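Local structure of threonine--tRNA ligase catalytic subunit (Aeropyrum pernix, 3A32) at residues R144-G149 / L154-G159; Y12-E15 / V20-D23; N286-R289 / L293-V296; E226-A231 / E305-H310. The protein catalyses the ATP-dependent attachment of threonine to tRNA(Thr) as a homodimeric, zinc-dependent class II synthetase, and probably leaves proofreading to a separate editing subunit. All blocks are in the same frame, centred on the assembly; numbering follows the deposited sequence.

Interaction 1. Residues R144-G149 / L154-G159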
loop_
_atom_site.group_PDB
_atom_site.type_symbol
_atom_site.label_atom_id
_atom_site.label_comp_id
_atom_site.label_asym_id
_atom_site.label_seq_id
_atom_site.Cartn_x
_atom_site.Cartn_y
_atom_site.Cartn_z
ATOM N N ARG A 144 18.446 -4.413 6.126
ATOM C CA ARG A 144 19.623 -5.275 6.250
ATOM C C ARG A 144 20.845 -4.384 6.392
ATOM O O ARG A 144 20.887 -3.291 5.820
ATOM C CB ARG A 144 19.740 -6.152 5.007
ATOM C CG ARG A 144 18.623 -7.139 4.939
ATOM C CD ARG A 144 18.709 -7.976 3.714
ATOM N NE ARG A 144 17.552 -8.883 3.656
ATOM C CZ ARG A 144 17.324 -9.725 2.651
ATOM N NH1 ARG A 144 18.190 -9.792 1.659
ATOM N NH2 ARG A 144 16.238 -10.499 2.625
ATOM N N TYR A 145 21.816 -4.846 7.171
ATOM C CA TYR A 145 23.093 -4.103 7.295
ATOM C C TYR A 145 23.773 -4.081 5.954
ATOM O O TYR A 145 23.944 -5.116 5.381
ATOM C CB TYR A 145 24.041 -4.729 8.333
ATOM C CG TYR A 145 25.425 -4.084 8.292
ATOM C CD1 TYR A 145 25.588 -2.745 8.621
ATOM C CD2 TYR A 145 26.550 -4.799 7.844
ATOM C CE1 TYR A 145 26.814 -2.122 8.542
ATOM C CE2 TYR A 145 27.802 -4.182 7.774
ATOM C CZ TYR A 145 27.914 -2.832 8.142
ATOM O OH TYR A 145 29.138 -2.164 8.081
ATOM N N GLU A 146 24.117 -2.912 5.432
ATOM C CA GLU A 146 25.169 -2.833 4.409
ATOM C C GLU A 146 26.220 -1.837 4.835
ATOM O O GLU A 146 25.858 -0.761 5.315
ATOM C CB GLU A 146 24.632 -2.408 3.042
ATOM C CG GLU A 146 23.524 -3.318 2.506
ATOM C CD GLU A 146 24.055 -4.600 1.904
ATOM O OE1 GLU A 146 25.276 -4.732 1.742
ATOM O OE2 GLU A 146 23.243 -5.475 1.584
ATOM N N PRO A 147 27.528 -2.184 4.624
ATOM C CA PRO A 147 28.631 -1.230 4.842
ATOM C C PRO A 147 28.504 -0.088 3.834
ATOM O O PRO A 147 27.944 -0.308 2.744
ATOM C CB PRO A 147 29.891 -2.053 4.557
ATOM C CG PRO A 147 29.445 -3.192 3.702
ATOM C CD PRO A 147 28.008 -3.479 4.087
ATOM N N SER A 148 28.979 1.102 4.211
ATOM C CA SER A 148 28.953 2.308 3.355
ATOM C C SER A 148 29.530 2.092 1.954
ATOM O O SER A 148 29.025 2.644 0.995
ATOM C CB SER A 148 29.743 3.436 4.023
ATOM O OG SER A 148 29.213 3.676 5.312
ATOM N N GLY A 149 30.608 1.329 1.864
ATOM C CA GLY A 149 31.303 1.089 0.606
ATOM C C GLY A 149 30.541 0.163 -0.308
ATOM O O GLY A 149 30.888 0.033 -1.462
ATOM N N LEU A 154 19.939 2.677 -6.064
ATOM C CA LEU A 154 18.762 1.910 -5.669
ATOM C C LEU A 154 19.083 0.415 -5.689
ATOM O O LEU A 154 18.259 -0.412 -5.257
ATOM C CB LEU A 154 17.557 2.213 -6.606
ATOM C CG LEU A 154 16.923 3.616 -6.543
ATOM C CD1 LEU A 154 15.879 3.787 -7.664
ATOM C CD2 LEU A 154 16.299 3.918 -5.171
ATOM N N LEU A 155 20.295 0.082 -6.113
ATOM C CA LEU A 155 20.653 -1.338 -6.383
ATOM C C LEU A 155 20.998 -2.103 -5.136
ATOM O O LEU A 155 20.612 -3.257 -4.999
ATOM C CB LEU A 155 21.764 -1.447 -7.436
ATOM C CG LEU A 155 21.430 -0.721 -8.754
ATOM C CD1 LEU A 155 22.412 -1.142 -9.846
ATOM C CD2 LEU A 155 20.029 -0.979 -9.252
ATOM N N ARG A 156 21.743 -1.446 -4.234
ATOM C CA ARG A 156 22.190 -2.033 -2.976
ATOM C C ARG A 156 21.979 -0.977 -1.864
ATOM O O ARG A 156 22.654 0.057 -1.819
ATOM C CB ARG A 156 23.648 -2.453 -3.139
ATOM C CG ARG A 156 24.410 -2.833 -1.888
ATOM C CD ARG A 156 24.095 -4.197 -1.340
ATOM N NE ARG A 156 24.362 -5.258 -2.306
ATOM C CZ ARG A 156 23.960 -6.527 -2.164
ATOM N NH1 ARG A 156 23.300 -6.914 -1.080
ATOM N NH2 ARG A 156 24.188 -7.412 -3.120
ATOM N N VAL A 157 20.992 -1.222 -1.009
ATOM C CA VAL A 157 20.521 -0.258 -0.058
ATOM C C VAL A 157 20.234 -0.970 1.288
ATOM O O VAL A 157 20.192 -2.225 1.352
ATOM C CB VAL A 157 19.241 0.483 -0.594
ATOM C CG1 VAL A 157 19.547 1.419 -1.797
ATOM C CG2 VAL A 157 18.147 -0.507 -1.041
ATOM N N ARG A 158 20.011 -0.161 2.343
ATOM C CA ARG A 158 19.729 -0.651 3.678
ATOM C C ARG A 158 18.257 -0.977 3.974
ATOM O O ARG A 158 17.966 -1.709 4.905
ATOM C CB ARG A 158 20.232 0.390 4.689
ATOM C CG ARG A 158 21.763 0.385 4.815
ATOM C CD ARG A 158 22.319 1.567 5.606
ATOM N NE ARG A 158 23.767 1.405 5.607
ATOM C CZ ARG A 158 24.645 2.348 5.910
ATOM N NH1 ARG A 158 24.272 3.588 6.259
ATOM N NH2 ARG A 158 25.903 2.019 5.910
ATOM N N GLY A 159 17.328 -0.389 3.229
ATOM C CA GLY A 159 15.898 -0.696 3.376
ATOM C C GLY A 159 15.292 -0.752 1.996
ATOM O O GLY A 159 15.537 0.140 1.177
HETATM O O HOH W 1 20.565 -5.126 1.319
HETATM O O HOH W 2 27.013 5.252 7.320
#
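Arg158 reaches along the 144-149 segment and grips the backbone carbonyl of Glu146 side-on with two nitrogens. Arg158 NH2 lies 2.8 Å and NE 3.0 Å from Glu146 O, with both N-H groups approaching in the carbonyl plane and the oxygen lying in the guanidinium plane. The chain of Arg158 is extended from CG to NE (chi2 169°, chi3 -179°), which carries the guanidinium past Arg144 O to this carbonyl. With an alanine in place of Arg158 both donors to Glu146 O are gone, and the loop backbone would probably be freer to shift there. Between the backbones, Arg144 N donates to Arg158 O at 3.0 Å, and Arg158 CA makes a C-H...O contact with Arg144 O.

Across the two segments the salt bridge is made by Arg156, whose NH1 lies 3.0 Å from Glu146 OE2, met from above the carboxylate plane, the two planes being 56° apart. Arg156 CD also lies against the carboxylate, 3.3 Å from Glu146 CD. A water donates to Glu146 OE2 and to Val157 O, a second link between the segments. The ends of Arg144 and Ser148 turn outward, to Pro109 O and to Glu101 of the second subunit respectively. Together with strands 134-143 and 159-170, this is the motif 2 hairpin of class II synthetases, whose Arg-x-Glu signature falls at Arg144 to Glu146.

Interaction 2. Residues Y12-E15 / V20-D23. With SO4 (sulfate ion), chain B.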
loop_
_atom_site.group_PDB
_atom_site.type_symbol
_atom_site.label_atom_id
_atom_site.label_comp_id
_atom_site.label_asym_id
_atom_site.label_seq_id
_atom_site.Cartn_x
_atom_site.Cartn_y
_atom_site.Cartn_z
ATOM N N TYR A 12 18.148 9.646 -13.599
ATOM C CA TYR A 12 16.734 9.495 -13.947
ATOM C C TYR A 12 15.819 9.583 -12.736
ATOM O O TYR A 12 14.831 10.311 -12.794
ATOM C CB TYR A 12 16.500 8.159 -14.660
ATOM C CG TYR A 12 17.153 8.085 -16.006
ATOM C CD1 TYR A 12 16.798 8.980 -17.032
ATOM C CD2 TYR A 12 18.155 7.172 -16.246
ATOM C CE1 TYR A 12 17.385 8.920 -18.257
ATOM C CE2 TYR A 12 18.799 7.119 -17.495
ATOM C CZ TYR A 12 18.382 7.983 -18.485
ATOM O OH TYR A 12 18.963 7.899 -19.707
ATOM N N ALA A 13 16.147 8.869 -11.646
ATOM C CA ALA A 13 15.261 8.882 -10.481
ATOM C C ALA A 13 15.085 10.318 -9.952
ATOM O O ALA A 13 14.024 10.661 -9.471
ATOM C CB ALA A 13 15.772 7.931 -9.359
ATOM N N TYR A 14 16.149 11.115 -9.998
ATOM C CA TYR A 14 16.169 12.494 -9.503
ATOM C C TYR A 14 15.398 13.398 -10.474
ATOM O O TYR A 14 14.547 14.213 -10.048
ATOM C CB TYR A 14 17.633 12.967 -9.338
ATOM C CG TYR A 14 17.812 14.475 -9.275
ATOM C CD1 TYR A 14 17.541 15.180 -8.112
ATOM C CD2 TYR A 14 18.217 15.196 -10.403
ATOM C CE1 TYR A 14 17.673 16.574 -8.049
ATOM C CE2 TYR A 14 18.342 16.614 -10.377
ATOM C CZ TYR A 14 18.077 17.289 -9.171
ATOM O OH TYR A 14 18.209 18.671 -9.102
ATOM N N GLU A 15 15.691 13.252 -11.783
ATOM C CA GLU A 15 15.027 14.064 -12.815
ATOM C C GLU A 15 13.513 13.815 -12.909
ATOM O O GLU A 15 12.731 14.751 -13.125
ATOM C CB GLU A 15 15.698 13.868 -14.169
ATOM C CG GLU A 15 17.214 14.266 -14.237
ATOM C CD GLU A 15 17.881 13.860 -15.577
ATOM O OE1 GLU A 15 17.313 13.034 -16.370
ATOM O OE2 GLU A 15 18.975 14.399 -15.861
ATOM N N VAL A 20 14.755 11.657 -3.921
ATOM C CA VAL A 20 15.663 12.723 -3.531
ATOM C C VAL A 20 17.114 12.247 -3.696
ATOM O O VAL A 20 17.465 11.162 -3.263
ATOM C CB VAL A 20 15.395 13.178 -2.049
ATOM C CG1 VAL A 20 16.392 14.320 -1.657
ATOM C CG2 VAL A 20 13.942 13.642 -1.862
ATOM N N LYS A 21 17.958 13.059 -4.314
ATOM C CA LYS A 21 19.370 12.733 -4.492
ATOM C C LYS A 21 20.107 12.896 -3.144
ATOM O O LYS A 21 20.012 13.931 -2.489
ATOM C CB LYS A 21 19.971 13.642 -5.577
ATOM C CG LYS A 21 20.991 12.960 -6.486
ATOM C CD LYS A 21 21.131 13.648 -7.846
ATOM C CE LYS A 21 22.075 14.839 -7.750
ATOM N NZ LYS A 21 22.479 15.455 -9.089
ATOM N N PRO A 22 20.829 11.860 -2.690
ATOM C CA PRO A 22 21.501 11.937 -1.364
ATOM C C PRO A 22 22.453 13.105 -1.235
ATOM O O PRO A 22 22.604 13.658 -0.148
ATOM C CB PRO A 22 22.302 10.645 -1.277
ATOM C CG PRO A 22 21.605 9.698 -2.270
ATOM C CD PRO A 22 21.014 10.573 -3.369
ATOM N N ASP A 23 23.099 13.461 -2.335
ATOM C CA ASP A 23 24.082 14.511 -2.326
ATOM C C ASP A 23 23.570 15.853 -2.818
ATOM O O ASP A 23 24.369 16.745 -2.981
ATOM C CB ASP A 23 25.347 14.101 -3.121
ATOM C CG ASP A 23 25.051 13.701 -4.558
ATOM O OD1 ASP A 23 23.971 13.175 -4.863
ATOM O OD2 ASP A 23 25.933 13.884 -5.407
HETATM S S SO4 B . 17.911 11.598 -21.978
HETATM O O1 SO4 B . 16.890 12.057 -22.937
HETATM O O2 SO4 B . 18.141 10.163 -21.797
HETATM O O3 SO4 B . 19.131 12.113 -22.562
HETATM O O4 SO4 B . 17.594 12.178 -20.673
#
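Tyr14 at the end of helix 9-15 and Lys21 in the loop that follows it form a cation-pi pair, bridging the short turn after helix 9-15. The ammonium group sits over the face of the ring, with Lys21 NZ 4.6 Å from the centroid of the Tyr14 ring and only 14° off its normal. The aliphatic part of the lysine covers the same ring nearer its root. Lys21 CD makes a CH-pi contact 4.1 Å from the Tyr14 ring centroid, and its closest ring atom is Tyr14 CG at 3.7 Å. Farther back, Lys21 CB touches Tyr14 CD1 at 3.8 Å. A bend at chi3 (83°) folds the end of the lysine over the ring. No hydrogen bond joins the two segments, so the contact rests on the ring and the lysine chain that crosses it.

Two residues earlier, on another side of the helix, Tyr12 points to a sulfate probably taken up from the crystallisation liquor. Tyr12 OH donates to sulfate O2 at 3.2 Å, with that oxygen in the plane of the ring, and Lys7 and Lys396 also bind the anion. Tyr14 is shared with the second subunit, whose Lys125 makes a further cation-pi contact with it and bonds to its backbone oxygen. The contact thus joins helix 9-15 to the loop after it and faces helix 112-126 of the second subunit, where Val20 packs on Leu118 of that chain.

Interaction 3. Residues N286-R289 / L293-V296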
loop_
_atom_site.group_PDB
_atom_site.type_symbol
_atom_site.label_atom_id
_atom_site.label_comp_id
_atom_site.label_asym_id
_atom_site.label_seq_id
_atom_site.Cartn_x
_atom_site.Cartn_y
_atom_site.Cartn_z
ATOM N N ASN A 286 15.450 -26.198 5.361
ATOM C CA ASN A 286 15.701 -25.702 6.674
ATOM C C ASN A 286 14.411 -25.313 7.420
ATOM O O ASN A 286 14.174 -25.818 8.530
ATOM C CB ASN A 286 16.675 -24.527 6.576
ATOM C CG ASN A 286 17.036 -23.939 7.942
ATOM O OD1 ASN A 286 17.450 -24.657 8.860
ATOM N ND2 ASN A 286 16.925 -22.608 8.060
ATOM N N LEU A 287 13.606 -24.416 6.826
ATOM C CA LEU A 287 12.399 -23.848 7.466
ATOM C C LEU A 287 11.369 -24.889 7.879
ATOM O O LEU A 287 10.804 -24.770 8.943
ATOM C CB LEU A 287 11.709 -22.772 6.569
ATOM C CG LEU A 287 12.229 -21.327 6.459
ATOM C CD1 LEU A 287 11.409 -20.428 5.483
ATOM C CD2 LEU A 287 12.481 -20.615 7.848
ATOM N N PRO A 288 11.070 -25.881 7.016
ATOM C CA PRO A 288 10.128 -26.923 7.456
ATOM C C PRO A 288 10.604 -27.792 8.624
ATOM O O PRO A 288 9.769 -28.410 9.318
ATOM C CB PRO A 288 9.931 -27.795 6.205
ATOM C CG PRO A 288 11.052 -27.449 5.278
ATOM C CD PRO A 288 11.493 -26.057 5.610
ATOM N N ARG A 289 11.927 -27.868 8.811
ATOM C CA ARG A 289 12.522 -28.472 10.011
ATOM C C ARG A 289 12.420 -27.503 11.216
ATOM O O ARG A 289 11.918 -27.876 12.285
ATOM C CB ARG A 289 13.994 -28.906 9.746
ATOM C CG ARG A 289 14.108 -30.247 8.950
ATOM C CD ARG A 289 15.584 -30.613 8.631
ATOM N NE ARG A 289 15.717 -31.935 8.013
ATOM C CZ ARG A 289 15.546 -32.186 6.724
ATOM N NH1 ARG A 289 15.225 -31.204 5.876
ATOM N NH2 ARG A 289 15.654 -33.429 6.291
ATOM N N LEU A 293 7.222 -27.895 10.077
ATOM C CA LEU A 293 6.193 -27.910 9.036
ATOM C C LEU A 293 5.925 -29.280 8.455
ATOM O O LEU A 293 4.791 -29.573 8.055
ATOM C CB LEU A 293 6.523 -26.913 7.919
ATOM C CG LEU A 293 6.746 -25.448 8.392
ATOM C CD1 LEU A 293 6.910 -24.532 7.201
ATOM C CD2 LEU A 293 5.567 -24.995 9.359
ATOM N N TYR A 294 6.982 -30.088 8.379
ATOM C CA TYR A 294 6.902 -31.469 7.917
ATOM C C TYR A 294 5.984 -32.292 8.876
ATOM O O TYR A 294 5.145 -33.032 8.423
ATOM C CB TYR A 294 8.294 -32.099 7.840
ATOM C CG TYR A 294 9.192 -31.672 6.692
ATOM C CD1 TYR A 294 8.670 -31.364 5.444
ATOM C CD2 TYR A 294 10.577 -31.592 6.863
ATOM C CE1 TYR A 294 9.477 -30.988 4.406
ATOM C CE2 TYR A 294 11.406 -31.231 5.819
ATOM C CZ TYR A 294 10.847 -30.926 4.592
ATOM O OH TYR A 294 11.634 -30.589 3.506
ATOM N N ASP A 295 6.183 -32.109 10.186
ATOM C CA ASP A 295 5.329 -32.662 11.240
ATOM C C ASP A 295 3.892 -32.183 11.120
ATOM O O ASP A 295 2.977 -33.004 10.996
ATOM C CB ASP A 295 5.913 -32.361 12.628
ATOM C CG ASP A 295 7.199 -33.152 12.894
ATOM O OD1 ASP A 295 7.371 -34.228 12.275
ATOM O OD2 ASP A 295 8.049 -32.694 13.695
ATOM N N VAL A 296 3.711 -30.862 11.099
ATOM C CA VAL A 296 2.397 -30.246 11.004
ATOM C C VAL A 296 1.614 -30.682 9.756
ATOM O O VAL A 296 0.437 -31.027 9.839
ATOM C CB VAL A 296 2.510 -28.677 11.143
ATOM C CG1 VAL A 296 1.300 -28.002 10.554
ATOM C CG2 VAL A 296 2.685 -28.306 12.600
HETATM O O HOH W 3 9.166 -30.961 10.786
#
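Pro288 sets the CB-CG edge of its ring over the face of Tyr294, its CB 3.5 Å from the centroid of the Tyr294 ring and 7° off the normal. This is a CH-pi contact over the middle of the face. Pro288 CG continues it toward the hydroxyl end, 3.5 Å from Tyr294 CZ. Tyr294 CG stands beside its own backbone N (chi1 -74°), which brings the ring alongside the proline. Next to this CH-pi contact, Leu293 CB packs on Pro288 CA at 3.6 Å. Pro288 O accepts from Leu293 N at 2.7 Å and, weakly, from Tyr294 N, so it meets the first N-H groups of helix 293-301.

The other side is looser. A water donates to Pro288 O and accepts from Asp295 N. The exposed Arg289 touches the ring only with its NH1, 3.8 Å from Tyr294 CE2 at the ring edge, the guanidinium standing almost perpendicular to the ring. Glu224 holds both polar ends, pairing with Arg289 and accepting from Tyr294 OH. The tight side faces inward: Pro288 and Leu293 rest on Ile308 of strand 306-316, while Leu287 and Leu293 pack on Ile116 of helix 112-126.

Interaction 4. Residues E226-A231 / E305-H310. With ZN (zinc ion), chain G.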
loop_
_atom_site.group_PDB
_atom_site.type_symbol
_atom_site.label_atom_id
_atom_site.label_comp_id
_atom_site.label_asym_id
_atom_site.label_seq_id
_atom_site.Cartn_x
_atom_site.Cartn_y
_atom_site.Cartn_z
ATOM N N GLU A 226 16.364 -34.419 -4.452
ATOM C CA GLU A 226 15.932 -35.054 -5.697
ATOM C C GLU A 226 14.543 -34.658 -6.122
ATOM O O GLU A 226 14.345 -34.380 -7.266
ATOM C CB GLU A 226 16.026 -36.574 -5.588
ATOM C CG GLU A 226 17.488 -37.009 -5.526
ATOM C CD GLU A 226 17.690 -38.515 -5.475
ATOM O OE1 GLU A 226 16.883 -39.218 -4.823
ATOM O OE2 GLU A 226 18.688 -38.972 -6.076
ATOM N N GLY A 227 13.587 -34.641 -5.219
ATOM C CA GLY A 227 12.226 -34.208 -5.539
ATOM C C GLY A 227 12.189 -32.739 -5.963
ATOM O O GLY A 227 11.539 -32.406 -6.927
ATOM N N ALA A 228 12.932 -31.877 -5.258
ATOM C CA ALA A 228 13.056 -30.436 -5.578
ATOM C C ALA A 228 13.788 -30.165 -6.873
ATOM O O ALA A 228 13.262 -29.495 -7.720
ATOM C CB ALA A 228 13.680 -29.653 -4.390
ATOM N N GLU A 229 14.972 -30.732 -7.071
ATOM C CA GLU A 229 15.731 -30.528 -8.343
ATOM C C GLU A 229 14.986 -31.050 -9.564
ATOM O O GLU A 229 15.008 -30.448 -10.673
ATOM C CB GLU A 229 17.106 -31.174 -8.276
ATOM C CG GLU A 229 17.984 -30.590 -7.175
ATOM C CD GLU A 229 19.321 -31.279 -7.001
ATOM O OE1 GLU A 229 19.477 -32.380 -7.573
ATOM O OE2 GLU A 229 20.213 -30.752 -6.269
ATOM N N GLU A 230 14.309 -32.166 -9.352
ATOM C CA GLU A 230 13.486 -32.712 -10.389
ATOM C C GLU A 230 12.197 -31.895 -10.604
ATOM O O GLU A 230 11.750 -31.766 -11.733
ATOM C CB GLU A 230 13.261 -34.201 -10.137
ATOM C CG GLU A 230 11.940 -34.579 -9.761
ATOM C CD GLU A 230 11.302 -35.366 -10.868
ATOM O OE1 GLU A 230 10.675 -36.418 -10.551
ATOM O OE2 GLU A 230 11.475 -34.937 -12.053
ATOM N N ALA A 231 11.639 -31.268 -9.571
ATOM C CA ALA A 231 10.518 -30.313 -9.858
ATOM C C ALA A 231 10.960 -29.143 -10.778
ATOM O O ALA A 231 10.251 -28.776 -11.732
ATOM C CB ALA A 231 9.859 -29.813 -8.573
ATOM N N GLU A 305 5.134 -35.906 1.355
ATOM C CA GLU A 305 5.908 -35.128 0.384
ATOM C C GLU A 305 5.382 -33.698 0.222
ATOM O O GLU A 305 4.351 -33.484 -0.360
ATOM C CB GLU A 305 5.957 -35.807 -0.984
ATOM C CG GLU A 305 7.219 -35.418 -1.761
ATOM C CD GLU A 305 7.144 -35.725 -3.260
ATOM O OE1 GLU A 305 6.252 -36.514 -3.673
ATOM O OE2 GLU A 305 7.985 -35.158 -4.026
ATOM N N VAL A 306 6.103 -32.726 0.751
ATOM C CA VAL A 306 5.689 -31.333 0.672
ATOM C C VAL A 306 6.942 -30.453 0.527
ATOM O O VAL A 306 8.012 -30.800 1.028
ATOM C CB VAL A 306 4.824 -30.912 1.904
ATOM C CG1 VAL A 306 5.630 -30.922 3.187
ATOM C CG2 VAL A 306 4.171 -29.518 1.708
ATOM N N TYR A 307 6.791 -29.304 -0.140
ATOM C CA TYR A 307 7.900 -28.363 -0.339
ATOM C C TYR A 307 7.551 -26.969 0.138
ATOM O O TYR A 307 6.395 -26.550 0.050
ATOM C CB TYR A 307 8.330 -28.332 -1.835
ATOM C CG TYR A 307 8.798 -29.701 -2.302
ATOM C CD1 TYR A 307 10.121 -30.118 -2.096
ATOM C CD2 TYR A 307 7.892 -30.612 -2.869
ATOM C CE1 TYR A 307 10.527 -31.384 -2.469
ATOM C CE2 TYR A 307 8.288 -31.872 -3.253
ATOM C CZ TYR A 307 9.613 -32.252 -3.041
ATOM O OH TYR A 307 10.013 -33.511 -3.419
ATOM N N ILE A 308 8.575 -26.268 0.626
ATOM C CA ILE A 308 8.497 -24.887 1.057
ATOM C C ILE A 308 9.300 -24.018 0.067
ATOM O O ILE A 308 10.486 -24.284 -0.238
ATOM C CB ILE A 308 9.015 -24.714 2.500
ATOM C CG1 ILE A 308 7.970 -25.109 3.538
ATOM C CG2 ILE A 308 9.301 -23.247 2.779
ATOM C CD1 ILE A 308 7.508 -26.592 3.592
ATOM N N ILE A 309 8.637 -22.993 -0.463
ATOM C CA ILE A 309 9.257 -22.181 -1.473
ATOM C C ILE A 309 9.194 -20.698 -1.081
ATOM O O ILE A 309 8.159 -20.210 -0.636
ATOM C CB ILE A 309 8.602 -22.435 -2.878
ATOM C CG1 ILE A 309 8.882 -23.858 -3.350
ATOM C CG2 ILE A 309 9.080 -21.392 -3.914
ATOM C CD1 ILE A 309 8.105 -24.314 -4.577
ATOM N N HIS A 310 10.326 -20.025 -1.229
ATOM C CA HIS A 310 10.424 -18.564 -1.269
ATOM C C HIS A 310 10.415 -18.190 -2.746
ATOM O O HIS A 310 11.102 -18.840 -3.529
ATOM C CB HIS A 310 11.803 -18.103 -0.796
ATOM C CG HIS A 310 12.243 -18.641 0.532
ATOM N ND1 HIS A 310 12.188 -17.893 1.684
ATOM C CD2 HIS A 310 12.813 -19.826 0.879
ATOM C CE1 HIS A 310 12.692 -18.591 2.686
ATOM N NE2 HIS A 310 13.089 -19.764 2.219
HETATM ZN ZN ZN G . 11.380 -16.060 2.187
HETATM O O HOH W 4 11.465 -14.778 0.624
#
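Ala228 on helix 222-243 and Tyr307 on strand 306-316 stand 7.6 Å apart between CA atoms, and Gly227 and Glu305 8.7 Å, with no hydrogen bond between the two backbones. The helix keeps its regular bonds, such as Ala231 N to Gly227 O, while the strand reaches back to Val169 and Ile167 in strand 159-170.

A single aromatic side chain bridges the gap. Tyr307 has CG beside its backbone N (chi1 -60°), which points the ring at the helix; Tyr307 CE1 comes 3.7 Å from Ala228 N and 4.1 Å from Ala228 CB, an oblique approach. Its hydroxyl presses on the helix at Gly227, where Tyr307 OH lies 3.1 Å from Gly227 CA; having no side chain, Gly227 lets the hydroxyl come this close. Tyr307 OH also donates to the anti lone pair of Glu305 OE2 at 2.7 Å, with the carboxylate oxygen in the ring plane. Such helix-on-sheet packing belongs to the antiparallel class II catalytic core, where strand 306-316 and helix 317-327 make up motif 3. A phenylalanine in place of Tyr307 would probably leave Glu305 OE2 without this donor and lessen the contact at Gly227.

Farther along the strand, His310 ND1 binds zinc at 2.1 Å. Cys112, His166 and a water 2.0 Å from the zinc ion complete its ligands, and in related threonyl-tRNA synthetases threonine itself binds this metal. The NE2 of His310 is bonded to Asp284, a second-shell carboxylate that probably fixes the turn of the imidazole.

How the interactions relate
From the N terminus, interaction 2 comes first, closing the short turn after helix 9-15. Interaction 1 follows, closing the motif 2 loop between strands 134-143 and 159-170. These two lie in series, about 17 Å apart between centres, and both touch the second subunit. Interaction 4 spans the longest separation, joining helix 222-243 to strand 306-316 across some 73 residues. Interaction 3 is nested within that loop, closing the turn between helix 287-290 and helix 293-301, and it packs directly on interaction 4: Leu287 meets His310 near the zinc, while Pro288 and Leu293 meet Ile308. None of the contacts crosses another. Interactions 2 and 3 lie on opposite sides of the chain's centre.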